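Local coordinates for protein putative eukaryotic translation initiation factor eIF-4E (Leishmania major, PDB 5WB5) that probably binds the 7-methylguanosine cap, including the trypanosomatid cap 4, of messenger RNA as a translation initiation factor of the eIF4E family, at residues 58-61 and 62-65; 131-134 and 135-138. One frame throughout, in Å; residues are numbered along the deposited sequence.

Contact 1. Residues 58-61 and 62-65; sequences FFVM and LRYM
Leu62 rests on the Phe58 ring one helical turn back: its CG hangs over one face, 4.3 Å from the ring centroid and 21° off the normal, a CH-pi contact displaced toward the rim. Its CD1 touches Phe58 CE2 and lies, obliquely, 3.9 Å from Phe59 CD1, beside the place where the rings meet. With Phe58 CG anti to its backbone N (chi1 170°), the Phe58 ring brings CD2 over the centre of the Phe59 face. On the buried side Met61 and Met65 run alongside each other, Met61 CE 3.7 Å from Met65 SD; both meet Leu29 of the sheet, Met61 also Phe79 and Met65 also Tyr77. This is helix 55-64 of the eIF4E fold, one of the helices packed on the back of the curved antiparallel sheet, the surface on which family members receive their partner proteins. Another protein chain covers Phe59, Val60, Arg63 and Tyr64. Val60 is the apolar floor for two of them: CG1 lies under the Arg63 guanidinium face and 4.0 Å from Tyr64 CD2. Arg63 NH1 bonds to the backbone of that other chain, NH2 does so weakly, and Tyr64 OH bonds to one of its acidic side chains. Backbone bonds i to i+4 join Leu62 N to Phe58 O at 2.9 Å, Arg63 N to Phe59 O and Tyr64 N to Val60 O; that from Met65 N to Met61 O is weak.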
ATOM      1  N   PHE A  58       7.664  -3.690   8.582  1.00 25.90           N
ATOM      2  CA  PHE A  58       7.010  -3.754   7.281  1.00 42.57           C
ATOM      3  C   PHE A  58       6.831  -5.198   6.832  1.00 31.71           C
ATOM      4  O   PHE A  58       5.746  -5.594   6.388  1.00 31.57           O
ATOM      5  CB  PHE A  58       7.826  -2.963   6.261  1.00 40.08           C
ATOM      6  CG  PHE A  58       7.385  -3.157   4.842  1.00 61.40           C
ATOM      7  CD1 PHE A  58       6.270  -2.504   4.351  1.00 36.44           C
ATOM      8  CD2 PHE A  58       8.097  -3.984   3.995  1.00 63.59           C
ATOM      9  CE1 PHE A  58       5.873  -2.676   3.041  1.00 30.65           C
ATOM     10  CE2 PHE A  58       7.702  -4.162   2.686  1.00 23.48           C
ATOM     11  CZ  PHE A  58       6.591  -3.508   2.208  1.00 23.67           C
ATOM     12  N   PHE A  59       7.883  -6.010   6.953  1.00 23.88           N
ATOM     13  CA  PHE A  59       7.779  -7.390   6.491  1.00 33.29           C
ATOM     14  C   PHE A  59       6.891  -8.233   7.400  1.00 58.64           C
ATOM     15  O   PHE A  59       6.258  -9.182   6.927  1.00 43.67           O
ATOM     16  CB  PHE A  59       9.168  -8.002   6.351  1.00 38.30           C
ATOM     17  CG  PHE A  59       9.858  -7.611   5.077  1.00 22.89           C
ATOM     18  CD1 PHE A  59       9.487  -8.185   3.870  1.00 22.57           C
ATOM     19  CD2 PHE A  59      10.854  -6.652   5.077  1.00 23.55           C
ATOM     20  CE1 PHE A  59      10.107  -7.821   2.695  1.00 32.00           C
ATOM     21  CE2 PHE A  59      11.476  -6.283   3.904  1.00 23.89           C
ATOM     22  CZ  PHE A  59      11.102  -6.870   2.709  1.00 43.11           C
ATOM     23  N   VAL A  60       6.800  -7.897   8.687  1.00 23.97           N
ATOM     24  CA  VAL A  60       5.840  -8.583   9.552  1.00 43.17           C
ATOM     25  C   VAL A  60       4.416  -8.254   9.116  1.00 65.15           C
ATOM     26  O   VAL A  60       3.559  -9.143   8.977  1.00 38.79           O
ATOM     27  CB  VAL A  60       6.084  -8.208  11.025  1.00 62.58           C
ATOM     28  CG1 VAL A  60       5.012  -8.800  11.915  1.00 81.04           C
ATOM     29  CG2 VAL A  60       7.450  -8.698  11.476  1.00 67.77           C
ATOM     30  N   MET A  61       4.142  -6.965   8.907  1.00 27.38           N
ATOM     31  CA  MET A  61       2.869  -6.548   8.332  1.00 42.57           C
ATOM     32  C   MET A  61       2.549  -7.372   7.093  1.00 45.49           C
ATOM     33  O   MET A  61       1.467  -7.960   6.982  1.00 72.49           O
ATOM     34  CB  MET A  61       2.926  -5.057   7.991  1.00 40.60           C
ATOM     35  CG  MET A  61       1.650  -4.480   7.402  1.00 46.72           C
ATOM     36  SD  MET A  61       1.932  -2.872   6.632  1.00 34.27           S
ATOM     37  CE  MET A  61       2.732  -3.372   5.111  1.00 45.97           C
ATOM     38  N   LEU A  62       3.491  -7.431   6.150  1.00 23.99           N
ATOM     39  CA  LEU A  62       3.281  -8.225   4.943  1.00 29.82           C
ATOM     40  C   LEU A  62       2.947  -9.668   5.287  1.00 37.68           C
ATOM     41  O   LEU A  62       2.057 -10.271   4.676  1.00 35.14           O
ATOM     42  CB  LEU A  62       4.518  -8.174   4.050  1.00 54.94           C
ATOM     43  CG  LEU A  62       4.700  -6.936   3.177  1.00 68.45           C
ATOM     44  CD1 LEU A  62       6.032  -7.016   2.453  1.00 59.04           C
ATOM     45  CD2 LEU A  62       3.559  -6.791   2.179  1.00 47.39           C
ATOM     46  N   ARG A  63       3.661 -10.241   6.257  1.00 23.40           N
ATOM     47  CA  ARG A  63       3.391 -11.612   6.670  1.00 23.24           C
ATOM     48  C   ARG A  63       1.923 -11.787   7.027  1.00 38.20           C
ATOM     49  O   ARG A  63       1.275 -12.746   6.595  1.00 30.73           O
ATOM     50  CB  ARG A  63       4.273 -11.984   7.862  1.00 23.27           C
ATOM     51  CG  ARG A  63       4.125 -13.425   8.336  1.00 47.29           C
ATOM     52  CD  ARG A  63       4.725 -13.598   9.726  1.00 45.13           C
ATOM     53  NE  ARG A  63       6.128 -13.201   9.752  1.00 35.07           N
ATOM     54  CZ  ARG A  63       6.767 -12.746  10.826  1.00 24.87           C
ATOM     55  NH1 ARG A  63       6.137 -12.615  11.984  1.00 43.52           N
ATOM     56  NH2 ARG A  63       8.050 -12.411  10.734  1.00 62.41           N
ATOM     57  N   TYR A  64       1.379 -10.863   7.817  1.00 38.90           N
ATOM     58  CA  TYR A  64       0.012 -11.024   8.303  1.00 49.55           C
ATOM     59  C   TYR A  64      -1.033 -10.328   7.435  1.00 58.24           C
ATOM     60  O   TYR A  64      -2.214 -10.334   7.794  1.00 62.54           O
ATOM     61  CB  TYR A  64      -0.090 -10.535   9.751  1.00 42.79           C
ATOM     62  CG  TYR A  64       0.588 -11.474  10.724  1.00 34.12           C
ATOM     63  CD1 TYR A  64       0.056 -12.732  10.987  1.00 24.54           C
ATOM     64  CD2 TYR A  64       1.766 -11.113  11.369  1.00 42.40           C
ATOM     65  CE1 TYR A  64       0.673 -13.598  11.867  1.00 54.25           C
ATOM     66  CE2 TYR A  64       2.387 -11.971  12.252  1.00 44.74           C
ATOM     67  CZ  TYR A  64       1.839 -13.213  12.496  1.00 63.68           C
ATOM     68  OH  TYR A  64       2.460 -14.068  13.374  1.00 40.93           O
ATOM     69  N   MET A  65      -0.643  -9.750   6.304  1.00 54.49           N
ATOM     70  CA  MET A  65      -1.616  -9.232   5.354  1.00 42.66           C
ATOM     71  C   MET A  65      -2.197 -10.366   4.520  1.00 50.84           C
ATOM     72  O   MET A  65      -1.562 -11.404   4.311  1.00 45.70           O
ATOM     73  CB  MET A  65      -0.981  -8.197   4.428  1.00 69.93           C
ATOM     74  CG  MET A  65      -0.877  -6.805   5.019  1.00 82.24           C
ATOM     75  SD  MET A  65       0.019  -5.658   3.947  1.00 49.44           S
ATOM     76  CE  MET A  65      -0.963  -5.713   2.454  1.00 83.01           C
TER

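Contact 2. Residues 131-134 and 135-138; sequences KTDL and DKAW
Thr132 crosses the side chain of Asp135 at the start of helix 133-147, its OG1 placed between the Asp135 backbone N and the carboxylate. OG1 accepts from Asp135 N at 3.2 Å with a nearly straight N-H...O angle of 169°, which makes Thr132 the N-cap, and gives a weak hydrogen bond to Asp135 OD2 at 2.9 Å. Thr132 reaches this position because OG1 sits between its own backbone N and carbonyl carbon (chi1 64°). The pair resembles a capping box, but Asp135 OD2 stays 3.7 Å from Thr132 N, too far for the reciprocal bond. The other carboxylate oxygen, OD1, takes the amide of Leu68 and, more weakly, that of His69, tying the helix start to the loop that follows helix 55-64. Regular helix bonds begin at once, with Lys136 N to Thr132 O at 2.9 Å, then Ala137 N to Asp133 O and Trp138 N to Leu134 O. Outside this buried face Lys136 extends past Asp133; its NZ comes to 4.1 Å from Asp133 OD1, too long for a salt bridge, so any attraction acts only through space, and its CE lies 3.4 Å from Lys131 O. Leu134 and Trp138, a turn apart, both pack on Met169 of strand 164-171. With its oxygens shared between a hydroxyl and loop amides, and lying beside the positive end of a helix dipole, buried Asp135 would probably be stabilised as the negatively charged carboxylate.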
ATOM      1  N   LYS A 131       2.837 -17.125  -5.617  1.00 25.29           N
ATOM      2  CA  LYS A 131       2.266 -15.787  -5.602  1.00 34.49           C
ATOM      3  C   LYS A 131       1.880 -15.364  -7.012  1.00 28.59           C
ATOM      4  O   LYS A 131       2.607 -15.614  -7.975  1.00 57.02           O
ATOM      5  CB  LYS A 131       3.261 -14.785  -5.012  1.00 35.77           C
ATOM      6  CG  LYS A 131       3.402 -14.848  -3.502  1.00 33.48           C
ATOM      7  CD  LYS A 131       4.246 -13.691  -2.979  1.00 38.64           C
ATOM      8  CE  LYS A 131       4.375 -13.721  -1.465  1.00 24.78           C
ATOM      9  NZ  LYS A 131       4.989 -14.984  -0.970  1.00 57.30           N
ATOM     10  N   THR A 132       0.719 -14.732  -7.130  1.00 59.83           N
ATOM     11  CA  THR A 132       0.286 -14.220  -8.416  1.00 42.45           C
ATOM     12  C   THR A 132       1.079 -12.967  -8.777  1.00 44.21           C
ATOM     13  O   THR A 132       1.653 -12.292  -7.918  1.00 57.83           O
ATOM     14  CB  THR A 132      -1.209 -13.906  -8.394  1.00 45.91           C
ATOM     15  OG1 THR A 132      -1.464 -12.858  -7.449  1.00 55.67           O
ATOM     16  CG2 THR A 132      -2.008 -15.144  -8.005  1.00 72.58           C
ATOM     17  N   ASP A 133       1.116 -12.665 -10.076  1.00 29.89           N
ATOM     18  CA  ASP A 133       1.771 -11.442 -10.527  1.00 32.59           C
ATOM     19  C   ASP A 133       1.152 -10.212  -9.878  1.00 27.78           C
ATOM     20  O   ASP A 133       1.851  -9.222  -9.631  1.00 23.71           O
ATOM     21  CB  ASP A 133       1.695 -11.338 -12.049  1.00 36.45           C
ATOM     22  CG  ASP A 133       2.554 -12.376 -12.748  1.00 35.46           C
ATOM     23  OD1 ASP A 133       3.655 -12.683 -12.243  1.00 46.57           O
ATOM     24  OD2 ASP A 133       2.127 -12.888 -13.805  1.00 61.24           O
ATOM     25  N   LEU A 134      -0.148 -10.253  -9.584  1.00 22.15           N
ATOM     26  CA  LEU A 134      -0.792  -9.133  -8.904  1.00 22.97           C
ATOM     27  C   LEU A 134      -0.226  -8.949  -7.498  1.00 29.45           C
ATOM     28  O   LEU A 134       0.110  -7.828  -7.093  1.00 21.61           O
ATOM     29  CB  LEU A 134      -2.303  -9.357  -8.854  1.00 64.49           C
ATOM     30  CG  LEU A 134      -3.137  -8.272  -8.172  1.00 68.36           C
ATOM     31  CD1 LEU A 134      -3.038  -6.964  -8.929  1.00 33.02           C
ATOM     32  CD2 LEU A 134      -4.579  -8.723  -8.056  1.00 72.51           C
ATOM     33  N   ASP A 135      -0.128 -10.036  -6.730  1.00 26.63           N
ATOM     34  CA  ASP A 135       0.475  -9.939  -5.407  1.00 36.73           C
ATOM     35  C   ASP A 135       1.919  -9.465  -5.504  1.00 37.26           C
ATOM     36  O   ASP A 135       2.370  -8.652  -4.688  1.00 23.36           O
ATOM     37  CB  ASP A 135       0.405 -11.289  -4.693  1.00 54.16           C
ATOM     38  CG  ASP A 135      -1.016 -11.720  -4.392  1.00 42.20           C
ATOM     39  OD1 ASP A 135      -1.837 -10.864  -3.990  1.00 21.84           O
ATOM     40  OD2 ASP A 135      -1.309 -12.925  -4.555  1.00 29.18           O
ATOM     41  N   LYS A 136       2.664  -9.966  -6.495  1.00 33.84           N
ATOM     42  CA  LYS A 136       4.061  -9.571  -6.643  1.00 29.33           C
ATOM     43  C   LYS A 136       4.185  -8.080  -6.926  1.00 49.16           C
ATOM     44  O   LYS A 136       5.059  -7.406  -6.369  1.00 21.13           O
ATOM     45  CB  LYS A 136       4.725 -10.380  -7.758  1.00 22.24           C
ATOM     46  CG  LYS A 136       4.926 -11.856  -7.432  1.00 21.53           C
ATOM     47  CD  LYS A 136       5.442 -12.618  -8.643  1.00 41.40           C
ATOM     48  CE  LYS A 136       5.590 -14.102  -8.352  1.00 62.63           C
ATOM     49  NZ  LYS A 136       5.889 -14.883  -9.586  1.00 81.66           N
ATOM     50  N   ALA A 137       3.317  -7.543  -7.788  1.00 21.29           N
ATOM     51  CA  ALA A 137       3.355  -6.115  -8.082  1.00 21.28           C
ATOM     52  C   ALA A 137       2.953  -5.293  -6.866  1.00 32.68           C
ATOM     53  O   ALA A 137       3.534  -4.233  -6.600  1.00 28.18           O
ATOM     54  CB  ALA A 137       2.443  -5.803  -9.268  1.00 24.33           C
ATOM     55  N   TRP A 138       1.957  -5.766  -6.117  1.00 42.08           N
ATOM     56  CA  TRP A 138       1.560  -5.084  -4.892  1.00 38.18           C
ATOM     57  C   TRP A 138       2.731  -5.011  -3.915  1.00 33.08           C
ATOM     58  O   TRP A 138       3.033  -3.945  -3.360  1.00 21.34           O
ATOM     59  CB  TRP A 138       0.359  -5.818  -4.288  1.00 54.91           C
ATOM     60  CG  TRP A 138      -0.167  -5.264  -3.006  1.00 40.75           C
ATOM     61  CD1 TRP A 138      -0.470  -5.971  -1.882  1.00 38.81           C
ATOM     62  CD2 TRP A 138      -0.465  -3.894  -2.712  1.00 21.69           C
ATOM     63  NE1 TRP A 138      -0.936  -5.130  -0.904  1.00 32.37           N
ATOM     64  CE2 TRP A 138      -0.942  -3.848  -1.388  1.00 21.75           C
ATOM     65  CE3 TRP A 138      -0.375  -2.702  -3.435  1.00 30.66           C
ATOM     66  CZ2 TRP A 138      -1.324  -2.661  -0.772  1.00 27.93           C
ATOM     67  CZ3 TRP A 138      -0.755  -1.521  -2.821  1.00 42.95           C
ATOM     68  CH2 TRP A 138      -1.223  -1.511  -1.504  1.00 46.70           C
TER

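Contact 1 comes first along the chain, in helix 55-64, and contact 2 opens the later helix 133-147; their centres are about 15 Å apart. Both helices pack on one side of the antiparallel sheet, and they meet directly where Met65 CE lies 3.4 Å from Trp138 NE1. Phe58 continues that helix-helix interface further along, on Leu142, Met143 and Val146, while the loop that leaves helix 55-64 passes the start of helix 133-147 in space before the chain runs on to strand 75-81. The roles differ: residues 58-65 take up another protein chain on their outer face, whereas no other chain of the assembly touches residues 131-138.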